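Local coordinates for insecticidal crystal protein Cry7Cal (Bacillus thuringiensis, PDB 5ZI1) that kills insects as a crystal toxin active against the locust Locusta migratoria manilensis, probably by way of binding to host receptors, at residues Thr250-Thr255 with Ala286-Gly291; Phe293-Lys298 with Val455-Asp460; His430-Val435 with Leu450-Val455. All coordinates share one frame; numbering follows the deposited sequence. Where two conformers were deposited one is given.

Contact 1 (Thr250-Thr255 with Ala286-Gly291); sequences TRQIFT and AIPKPG
Phe254, on the short strand 252-254, and Ile287 and Pro288, in the turn that leaves helix 279-286, meet near the start of the middle domain of this toxin fragment, which is one piece of a longer protein. The Phe254 ring does most of the touching. Its chi1 of -74° sets CG anti to the carbonyl carbon, and three neighbours surround the ring: Ile287 by CD1, Pro288 by CZ, the Ala286 oxygen by CE2. Ile287 CD1 comes obliquely, 3.5 Å from Phe254 CD1, as the two side chains slide past each other in opposite directions. Pro288 is met tip to tip, its CD 3.4 Å from Phe254 CZ. Over one face, set toward the rim, lies the carbonyl oxygen of Ala286, 3.5 Å from Phe254 CE2; this oxygen also accepts a hydrogen bond from Ser436 OG.

In three-domain Cry toxins the middle domain is a beta prism of three sheets, and here a strand of the small antiparallel sheet meets the loop leading from a helix into strand 294-306. Helix 208-227 of the helical N-terminal domain reaches both partners: Asn216 and Arg220 bond to Phe254 O, while Ile287 touches Arg219 and Ala286 touches Trp212.

The polar part is looser. Gln252 runs extended, crossing the proline ring at about a right angle, with NE2 3.9 Å from Pro288 CD. At the other branch of the amide, Gln252 OE1 is bonded to Ser433 OG, and NE2 donates to a water at 2.9 Å; two partners at the two ends of the amide restrain its rotation. That water, lying in plane at the edge of the Phe254 ring, gives a weak bond to Pro288 O at 3.3 Å.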
loop_
_atom_site.group_PDB
_atom_site.type_symbol
_atom_site.label_atom_id
_atom_site.label_comp_id
_atom_site.label_asym_id
_atom_site.label_seq_id
_atom_site.Cartn_x
_atom_site.Cartn_y
_atom_site.Cartn_z
ATOM N N THR A 250 2.840 2.505 3.661
ATOM C CA THR A 250 3.050 1.898 4.967
ATOM C C THR A 250 2.022 0.836 5.320
ATOM O O THR A 250 2.054 0.322 6.440
ATOM C CB THR A 250 3.021 2.978 6.042
ATOM O OG1 THR A 250 1.743 3.619 6.011
ATOM C CG2 THR A 250 4.113 4.006 5.802
ATOM N N ARG A 251 1.084 0.537 4.431
ATOM C CA ARG A 251 0.012 -0.386 4.771
ATOM C C ARG A 251 0.537 -1.821 4.836
ATOM O O ARG A 251 1.431 -2.208 4.082
ATOM C CB ARG A 251 -1.128 -0.278 3.756
ATOM C CG ARG A 251 -0.966 -1.055 2.457
ATOM C CD ARG A 251 0.173 -0.537 1.617
ATOM N NE ARG A 251 0.357 -1.249 0.346
ATOM C CZ ARG A 251 0.965 -2.429 0.202
ATOM N NH1 ARG A 251 1.441 -3.090 1.257
ATOM N NH2 ARG A 251 1.082 -2.954 -1.009
ATOM N N GLN A 252 -0.027 -2.607 5.745
ATOM C CA GLN A 252 0.338 -4.007 5.923
ATOM C C GLN A 252 -0.761 -4.898 5.357
ATOM O O GLN A 252 -1.935 -4.728 5.696
ATOM C CB GLN A 252 0.553 -4.308 7.412
ATOM C CG GLN A 252 0.898 -5.773 7.770
ATOM C CD GLN A 252 1.161 -5.926 9.266
ATOM O OE1 GLN A 252 2.304 -6.091 9.692
ATOM N NE2 GLN A 252 0.105 -5.837 10.068
ATOM N N ILE A 253 -0.388 -5.861 4.515
ATOM C CA ILE A 253 -1.353 -6.814 3.987
ATOM C C ILE A 253 -0.938 -8.236 4.340
ATOM O O ILE A 253 0.232 -8.523 4.625
ATOM C CB ILE A 253 -1.535 -6.668 2.476
ATOM C CG1 ILE A 253 -0.204 -6.791 1.763
ATOM C CG2 ILE A 253 -2.251 -5.334 2.153
ATOM C CD1 ILE A 253 -0.308 -6.355 0.305
ATOM N N PHE A 254 -1.927 -9.137 4.317
ATOM C CA PHE A 254 -1.749 -10.517 4.769
ATOM C C PHE A 254 -2.018 -11.500 3.648
ATOM O O PHE A 254 -3.030 -11.387 2.949
ATOM C CB PHE A 254 -2.651 -10.832 5.960
ATOM C CG PHE A 254 -2.167 -10.199 7.241
ATOM C CD1 PHE A 254 -2.383 -8.829 7.483
ATOM C CD2 PHE A 254 -1.449 -10.949 8.175
ATOM C CE1 PHE A 254 -1.944 -8.230 8.653
ATOM C CE2 PHE A 254 -0.991 -10.360 9.344
ATOM C CZ PHE A 254 -1.226 -8.990 9.581
ATOM N N THR A 255 -1.095 -12.455 3.484
ATOM C CA THR A 255 -1.258 -13.575 2.570
ATOM C C THR A 255 -2.257 -14.570 3.161
ATOM O O THR A 255 -2.633 -14.484 4.337
ATOM C CB THR A 255 0.094 -14.255 2.291
ATOM O OG1 THR A 255 0.834 -14.420 3.512
ATOM C CG2 THR A 255 0.942 -13.446 1.299
ATOM N N ALA A 286 -6.569 -11.996 13.294
ATOM C CA ALA A 286 -5.672 -12.026 12.144
ATOM C C ALA A 286 -5.042 -10.674 11.822
ATOM O O ALA A 286 -3.941 -10.632 11.271
ATOM C CB ALA A 286 -6.422 -12.513 10.910
ATOM N N ILE A 287 -5.724 -9.570 12.095
ATOM C CA ILE A 287 -5.344 -8.258 11.586
ATOM C C ILE A 287 -5.075 -7.335 12.767
ATOM O O ILE A 287 -6.006 -6.854 13.419
ATOM C CB ILE A 287 -6.441 -7.683 10.676
ATOM C CG1 ILE A 287 -6.769 -8.702 9.576
ATOM C CG2 ILE A 287 -6.034 -6.323 10.117
ATOM C CD1 ILE A 287 -5.642 -8.947 8.622
ATOM N N PRO A 288 -3.805 -7.077 13.084
ATOM C CA PRO A 288 -3.490 -6.215 14.226
ATOM C C PRO A 288 -4.024 -4.812 13.994
ATOM O O PRO A 288 -4.267 -4.399 12.860
ATOM C CB PRO A 288 -1.961 -6.222 14.268
ATOM C CG PRO A 288 -1.550 -7.408 13.424
ATOM C CD PRO A 288 -2.593 -7.460 12.351
ATOM N N LYS A 289 -4.223 -4.088 15.092
ATOM C CA LYS A 289 -4.670 -2.701 15.015
ATOM C C LYS A 289 -3.642 -1.838 14.282
ATOM O O LYS A 289 -2.441 -2.112 14.330
ATOM C CB LYS A 289 -4.910 -2.136 16.418
ATOM C CG LYS A 289 -6.133 -2.749 17.145
ATOM C CD LYS A 289 -7.431 -2.621 16.331
ATOM C CE LYS A 289 -8.592 -3.427 16.944
ATOM N NZ LYS A 289 -8.734 -4.833 16.398
ATOM N N PRO A 290 -4.088 -0.788 13.596
ATOM C CA PRO A 290 -3.142 0.196 13.051
ATOM C C PRO A 290 -2.175 0.677 14.122
ATOM O O PRO A 290 -2.552 0.879 15.277
ATOM C CB PRO A 290 -4.048 1.341 12.583
ATOM C CG PRO A 290 -5.409 0.745 12.471
ATOM C CD PRO A 290 -5.481 -0.318 13.513
ATOM N N GLY A 291 -0.917 0.864 13.739
ATOM C CA GLY A 291 0.028 1.517 14.619
ATOM C C GLY A 291 1.105 2.233 13.832
ATOM O O GLY A 291 1.080 2.286 12.599
HETATM O O HOH W 1 -2.582 -4.741 9.985
#

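Contact 2 (Phe293-Lys298 with Val455-Asp460); sequences FQWLTK and VSVRPD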
loop_
_atom_site.group_PDB
_atom_site.type_symbol
_atom_site.label_atom_id
_atom_site.label_comp_id
_atom_site.label_asym_id
_atom_site.label_seq_id
_atom_site.Cartn_x
_atom_site.Cartn_y
_atom_site.Cartn_z
ATOM N N PHE A 293 4.659 2.442 12.106
ATOM C CA PHE A 293 5.162 1.388 11.242
ATOM C C PHE A 293 6.172 0.529 12.016
ATOM O O PHE A 293 6.942 1.043 12.834
ATOM C CB PHE A 293 5.782 2.009 9.984
ATOM C CG PHE A 293 6.245 0.994 8.986
ATOM C CD1 PHE A 293 5.399 0.566 7.977
ATOM C CD2 PHE A 293 7.524 0.420 9.091
ATOM C CE1 PHE A 293 5.820 -0.411 7.046
ATOM C CE2 PHE A 293 7.953 -0.556 8.176
ATOM C CZ PHE A 293 7.110 -0.961 7.149
ATOM N N GLN A 294 6.163 -0.789 11.781
ATOM C CA GLN A 294 6.927 -1.723 12.607
ATOM C C GLN A 294 7.764 -2.666 11.758
ATOM O O GLN A 294 7.281 -3.236 10.774
ATOM C CB GLN A 294 6.018 -2.566 13.510
ATOM C CG GLN A 294 5.238 -1.802 14.542
ATOM C CD GLN A 294 4.371 -2.717 15.404
ATOM O OE1 GLN A 294 4.801 -3.184 16.446
ATOM N NE2 GLN A 294 3.146 -2.967 14.969
ATOM N N TRP A 295 9.017 -2.850 12.161
ATOM C CA TRP A 295 9.967 -3.699 11.455
ATOM C C TRP A 295 10.098 -5.008 12.217
ATOM O O TRP A 295 10.312 -4.995 13.433
ATOM C CB TRP A 295 11.327 -3.017 11.326
ATOM C CG TRP A 295 11.201 -1.676 10.695
ATOM C CD1 TRP A 295 10.859 -0.504 11.311
ATOM C CD2 TRP A 295 11.358 -1.372 9.306
ATOM N NE1 TRP A 295 10.822 0.512 10.392
ATOM C CE2 TRP A 295 11.119 0.006 9.154
ATOM C CE3 TRP A 295 11.678 -2.133 8.180
ATOM C CZ2 TRP A 295 11.197 0.643 7.918
ATOM C CZ3 TRP A 295 11.769 -1.509 6.963
ATOM C CH2 TRP A 295 11.523 -0.126 6.836
ATOM N N LEU A 296 9.936 -6.127 11.515
ATOM C CA LEU A 296 9.980 -7.427 12.176
ATOM C C LEU A 296 11.423 -7.766 12.511
ATOM O O LEU A 296 12.274 -7.820 11.619
ATOM C CB LEU A 296 9.367 -8.490 11.278
ATOM C CG LEU A 296 9.188 -9.871 11.893
ATOM C CD1 LEU A 296 8.433 -9.755 13.190
ATOM C CD2 LEU A 296 8.449 -10.782 10.919
ATOM N N THR A 297 11.718 -7.987 13.788
ATOM C CA THR A 297 13.086 -8.341 14.148
ATOM C C THR A 297 13.254 -9.771 14.659
ATOM O O THR A 297 14.387 -10.259 14.691
ATOM C CB THR A 297 13.629 -7.363 15.200
ATOM O OG1 THR A 297 12.911 -7.538 16.427
ATOM C CG2 THR A 297 13.426 -5.911 14.733
ATOM N N LYS A 298 12.179 -10.461 15.038
ATOM C CA LYS A 298 12.312 -11.822 15.563
ATOM C C LYS A 298 10.986 -12.560 15.436
ATOM O O LYS A 298 9.923 -11.951 15.513
ATOM C CB LYS A 298 12.765 -11.816 17.031
ATOM C CG LYS A 298 14.243 -12.113 17.253
ATOM C CD LYS A 298 14.760 -11.515 18.564
ATOM C CE LYS A 298 13.964 -11.983 19.784
ATOM N NZ LYS A 298 14.115 -11.022 20.934
ATOM N N VAL A 455 8.109 -2.506 0.134
ATOM C CA VAL A 455 9.539 -2.198 0.196
ATOM C C VAL A 455 9.845 -0.726 -0.081
ATOM O O VAL A 455 10.979 -0.279 0.153
ATOM C CB VAL A 455 10.290 -3.186 -0.732
ATOM C CG1 VAL A 455 11.775 -2.858 -0.874
ATOM C CG2 VAL A 455 10.157 -4.595 -0.177
ATOM N N SER A 456 8.851 0.069 -0.510
ATOM C CA SER A 456 9.087 1.503 -0.638
ATOM C C SER A 456 9.338 2.157 0.711
ATOM O O SER A 456 9.959 3.227 0.770
ATOM C CB SER A 456 7.899 2.186 -1.320
ATOM O OG SER A 456 6.713 1.988 -0.577
ATOM N N VAL A 457 8.862 1.556 1.800
ATOM C CA VAL A 457 9.193 2.083 3.116
ATOM C C VAL A 457 10.663 1.822 3.397
ATOM O O VAL A 457 11.139 0.685 3.286
ATOM C CB VAL A 457 8.325 1.438 4.197
ATOM C CG1 VAL A 457 8.547 2.167 5.526
ATOM C CG2 VAL A 457 6.883 1.429 3.758
ATOM N N ARG A 458 11.372 2.856 3.777
ATOM C CA ARG A 458 12.784 2.771 4.012
ATOM C C ARG A 458 13.066 2.855 5.507
ATOM O O ARG A 458 12.312 3.488 6.250
ATOM C CB ARG A 458 13.505 3.883 3.247
ATOM C CG ARG A 458 13.198 3.873 1.732
ATOM C CD ARG A 458 13.286 2.443 1.158
ATOM N NE ARG A 458 14.569 1.828 1.523
ATOM C CZ ARG A 458 14.798 0.518 1.628
ATOM N NH1 ARG A 458 16.010 0.088 1.985
ATOM N NH2 ARG A 458 13.830 -0.363 1.377
ATOM N N PRO A 459 14.086 2.149 6.003
ATOM C CA PRO A 459 14.289 2.076 7.458
ATOM C C PRO A 459 15.012 3.267 8.066
ATOM O O PRO A 459 15.093 3.341 9.295
ATOM C CB PRO A 459 15.092 0.783 7.634
ATOM C CG PRO A 459 15.762 0.546 6.327
ATOM C CD PRO A 459 14.815 1.091 5.282
ATOM N N ASP A 460 15.424 4.249 7.260
ATOM C CA ASP A 460 16.257 5.326 7.781
ATOM C C ASP A 460 15.534 6.644 8.016
ATOM O O ASP A 460 16.067 7.482 8.754
ATOM C CB ASP A 460 17.433 5.604 6.837
ATOM C CG ASP A 460 18.446 4.498 6.840
ATOM O OD1 ASP A 460 19.016 4.227 5.765
ATOM O OD2 ASP A 460 18.663 3.900 7.913
#
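Phe293 and Trp295, on the 293-298 segment, stand across from Val457 and Pro459 of an irregular loop, the CA atoms being 9.1 Å apart for Phe293 and Val457 and 8.2 Å for Trp295 and Pro459, so the gap is bridged by side chains. The loop leads from strand 448-454 to strand 468-472; its partner belongs to a four-stranded antiparallel sheet of the middle domain. Phe293, its CG anti to the backbone N (chi1 -176°), meets Val457 tip to tip: CG1 sits over the centre of the ring, a CH-pi contact with 3.8 Å from Val457 CG1 to the Phe293 centroid. The edge of that same ring is turned toward the indole, with Phe293 CE2 over the middle of one face of Trp295. Pro459 takes the opposite face, crossing at about a right angle, its CB 4.0 Å from the centroid of the Trp295 six-membered ring. The indole rim points at the loop backbone, Trp295 CZ2 lying 3.5 Å from Arg458 O, with Val457 O also near the ring plane. The loop is braced from within: Arg458 curls back so that NH2 bonds Val455 O at 3.1 Å, in the plane of both groups. Trp295 NE1 is bonded to Thr325 OG1, and Arg431 of strand 430-437 packs against Phe293 and Trp295, while strand 312-324 pairs with strand 294-306 beside them.

Contact 3 (His430-Val435 with Leu450-Val455); sequences HRLSYV and LGWTHV
Arg431 and Thr453 form the tight end of a beta hairpin of strands 430-437 and 448-454; segments 430-435 and 450-454 run antiparallel, 138° between their directions. They make a hydrogen-bonded pair through both backbone N-H groups, and a side-chain bond adds a third: Arg431 CG takes the crowded position between N and the carbonyl carbon (chi1 84°), the chain bends at chi3, and NH1 reaches Thr453 OG1 at 2.7 Å, with a weak further bond to His454 O. Asp353 forms a salt bridge with Arg431 NE. Ser433 CB packs only 3.5 Å from Thr453 CG2. On the face carrying His430 and His454, the edge of His454 meets the face of His430, planes at 88°, with His454 CD2 3.8 Å from His430 NE2; His430 NE2 is bonded to Arg251 and His454 ND1 to Ser456 OG.

A classic bulge follows, where Ser433 and Tyr434 both face Gly451 and both backbone N-H groups reach its oxygen from the same face of the carbonyl, the Ser433 distance being doubtfully short. Leu432 CD1 lies over the six-membered ring of Trp452, 4.1 Å from its centroid. Beyond the bulge the packing is looser: Val435 and Leu450 lie side by side, Val435 CG1 to Leu450 CD2 4.1 Å.

Strand 252-254 extends the sheet alongside strand 448-454, Trp452 NE1 is hydrogen-bonded to Thr255 OG1, and strands 294-306 and 352-365 pack against Leu432.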
loop_
_atom_site.group_PDB
_atom_site.type_symbol
_atom_site.label_atom_id
_atom_site.label_comp_id
_atom_site.label_asym_id
_atom_site.label_seq_id
_atom_site.Cartn_x
_atom_site.Cartn_y
_atom_site.Cartn_z
ATOM N N HIS A 430 7.663 -6.596 -1.445
ATOM C CA HIS A 430 7.153 -6.751 -0.094
ATOM C C HIS A 430 8.168 -7.487 0.773
ATOM O O HIS A 430 9.011 -8.245 0.284
ATOM C CB HIS A 430 5.796 -7.487 -0.101
ATOM C CG HIS A 430 4.661 -6.668 -0.661
ATOM N ND1 HIS A 430 4.380 -6.603 -2.013
ATOM C CD2 HIS A 430 3.748 -5.872 -0.049
ATOM C CE1 HIS A 430 3.339 -5.811 -2.208
ATOM N NE2 HIS A 430 2.937 -5.354 -1.032
ATOM N N ARG A 431 8.063 -7.263 2.079
ATOM C CA ARG A 431 8.921 -7.890 3.068
ATOM C C ARG A 431 8.041 -8.379 4.205
ATOM O O ARG A 431 7.004 -7.778 4.499
ATOM C CB ARG A 431 9.993 -6.912 3.621
ATOM C CG ARG A 431 9.475 -6.050 4.764
ATOM C CD ARG A 431 10.514 -5.168 5.394
ATOM N NE ARG A 431 11.043 -4.156 4.478
ATOM C CZ ARG A 431 10.383 -3.062 4.103
ATOM N NH1 ARG A 431 9.139 -2.845 4.530
ATOM N NH2 ARG A 431 10.957 -2.204 3.277
ATOM N N LEU A 432 8.451 -9.476 4.833
ATOM C CA LEU A 432 7.653 -10.035 5.914
ATOM C C LEU A 432 7.647 -9.074 7.084
ATOM O O LEU A 432 8.676 -8.486 7.431
ATOM C CB LEU A 432 8.197 -11.393 6.348
ATOM C CG LEU A 432 7.445 -12.220 7.396
ATOM C CD1 LEU A 432 6.103 -12.746 6.900
ATOM C CD2 LEU A 432 8.327 -13.416 7.789
ATOM N N SER A 433 6.476 -8.894 7.693
ATOM C CA SER A 433 6.369 -7.979 8.810
ATOM C C SER A 433 5.653 -8.547 10.014
ATOM O O SER A 433 5.837 -8.015 11.117
ATOM C CB SER A 433 5.673 -6.668 8.377
ATOM O OG SER A 433 4.418 -6.904 7.733
ATOM N N TYR A 434 4.869 -9.609 9.873
ATOM C CA TYR A 434 4.064 -10.023 11.009
ATOM C C TYR A 434 3.735 -11.501 10.869
ATOM O O TYR A 434 3.833 -12.076 9.783
ATOM C CB TYR A 434 2.768 -9.173 11.120
ATOM C CG TYR A 434 2.213 -9.185 12.527
ATOM C CD1 TYR A 434 2.724 -8.329 13.496
ATOM C CD2 TYR A 434 1.240 -10.101 12.908
ATOM C CE1 TYR A 434 2.274 -8.361 14.800
ATOM C CE2 TYR A 434 0.772 -10.139 14.222
ATOM C CZ TYR A 434 1.297 -9.257 15.160
ATOM O OH TYR A 434 0.851 -9.268 16.465
ATOM N N VAL A 435 3.339 -12.108 11.986
ATOM C CA VAL A 435 2.738 -13.441 11.988
ATOM C C VAL A 435 1.571 -13.407 12.960
ATOM O O VAL A 435 1.782 -13.381 14.179
ATOM C CB VAL A 435 3.714 -14.555 12.402
ATOM C CG1 VAL A 435 3.059 -15.914 12.129
ATOM C CG2 VAL A 435 5.079 -14.410 11.701
ATOM N N LEU A 450 0.632 -14.696 7.589
ATOM C CA LEU A 450 1.816 -13.874 7.406
ATOM C C LEU A 450 1.425 -12.467 6.940
ATOM O O LEU A 450 0.566 -12.300 6.059
ATOM C CB LEU A 450 2.771 -14.549 6.415
ATOM C CG LEU A 450 3.286 -15.976 6.759
ATOM C CD1 LEU A 450 4.301 -16.462 5.740
ATOM C CD2 LEU A 450 3.881 -16.073 8.163
ATOM N N GLY A 451 2.044 -11.462 7.552
ATOM C CA GLY A 451 1.817 -10.058 7.212
ATOM C C GLY A 451 3.065 -9.464 6.583
ATOM O O GLY A 451 4.194 -9.761 7.010
ATOM N N TRP A 452 2.847 -8.633 5.562
ATOM C CA TRP A 452 3.886 -8.054 4.720
ATOM C C TRP A 452 3.743 -6.536 4.654
ATOM O O TRP A 452 2.619 -6.010 4.625
ATOM C CB TRP A 452 3.788 -8.630 3.299
ATOM C CG TRP A 452 3.768 -10.127 3.269
ATOM C CD1 TRP A 452 2.703 -10.932 3.485
ATOM C CD2 TRP A 452 4.887 -10.990 3.030
ATOM N NE1 TRP A 452 3.082 -12.255 3.393
ATOM C CE2 TRP A 452 4.420 -12.313 3.112
ATOM C CE3 TRP A 452 6.238 -10.767 2.746
ATOM C CZ2 TRP A 452 5.256 -13.420 2.916
ATOM C CZ3 TRP A 452 7.074 -11.870 2.554
ATOM C CH2 TRP A 452 6.574 -13.177 2.640
ATOM N N THR A 453 4.879 -5.837 4.594
ATOM C CA THR A 453 4.916 -4.407 4.305
ATOM C C THR A 453 5.661 -4.155 2.996
ATOM O O THR A 453 6.463 -4.976 2.546
ATOM C CB THR A 453 5.572 -3.614 5.431
ATOM O OG1 THR A 453 6.936 -4.063 5.613
ATOM C CG2 THR A 453 4.763 -3.749 6.723
ATOM N N HIS A 454 5.378 -3.001 2.396
ATOM C CA HIS A 454 5.864 -2.636 1.069
ATOM C C HIS A 454 7.301 -2.134 1.132
ATOM O O HIS A 454 7.680 -1.413 2.060
ATOM C CB HIS A 454 4.956 -1.547 0.491
ATOM C CG HIS A 454 5.087 -1.350 -0.985
ATOM N ND1 HIS A 454 5.812 -0.316 -1.536
ATOM C CD2 HIS A 454 4.554 -2.034 -2.024
ATOM C CE1 HIS A 454 5.741 -0.382 -2.853
ATOM N NE2 HIS A 454 4.976 -1.412 -3.176
ATOM N N VAL A 455 8.109 -2.506 0.134
ATOM C CA VAL A 455 9.539 -2.198 0.196
ATOM C C VAL A 455 9.845 -0.726 -0.081
ATOM O O VAL A 455 10.979 -0.279 0.153
ATOM C CB VAL A 455 10.290 -3.186 -0.732
ATOM C CG1 VAL A 455 11.775 -2.858 -0.874
ATOM C CG2 VAL A 455 10.157 -4.595 -0.177
#

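In the fold
The three contacts lie close together in the middle domain, contact 3 lying about 9 Å from each of the others, centre to centre, and contacts 1 and 2 about 13 Å apart. Contact 1 joins contact 3 through the sheet: Ile253 O and Trp452 N, 2.8 Å apart, pair strand 252-254 with strand 448-454. Contact 2 encloses contact 3 along the chain and shares Val455 with it. There Trp295 CZ3 lies 3.5 Å from Arg431 CZ, and Arg431 NH2 is 3.9 Å from Arg458 NH2, two like charges close together, with Val457 O a weak partner of the former. Thr250 completes the circuit, its O packed 3.7 Å from Phe293 CD1.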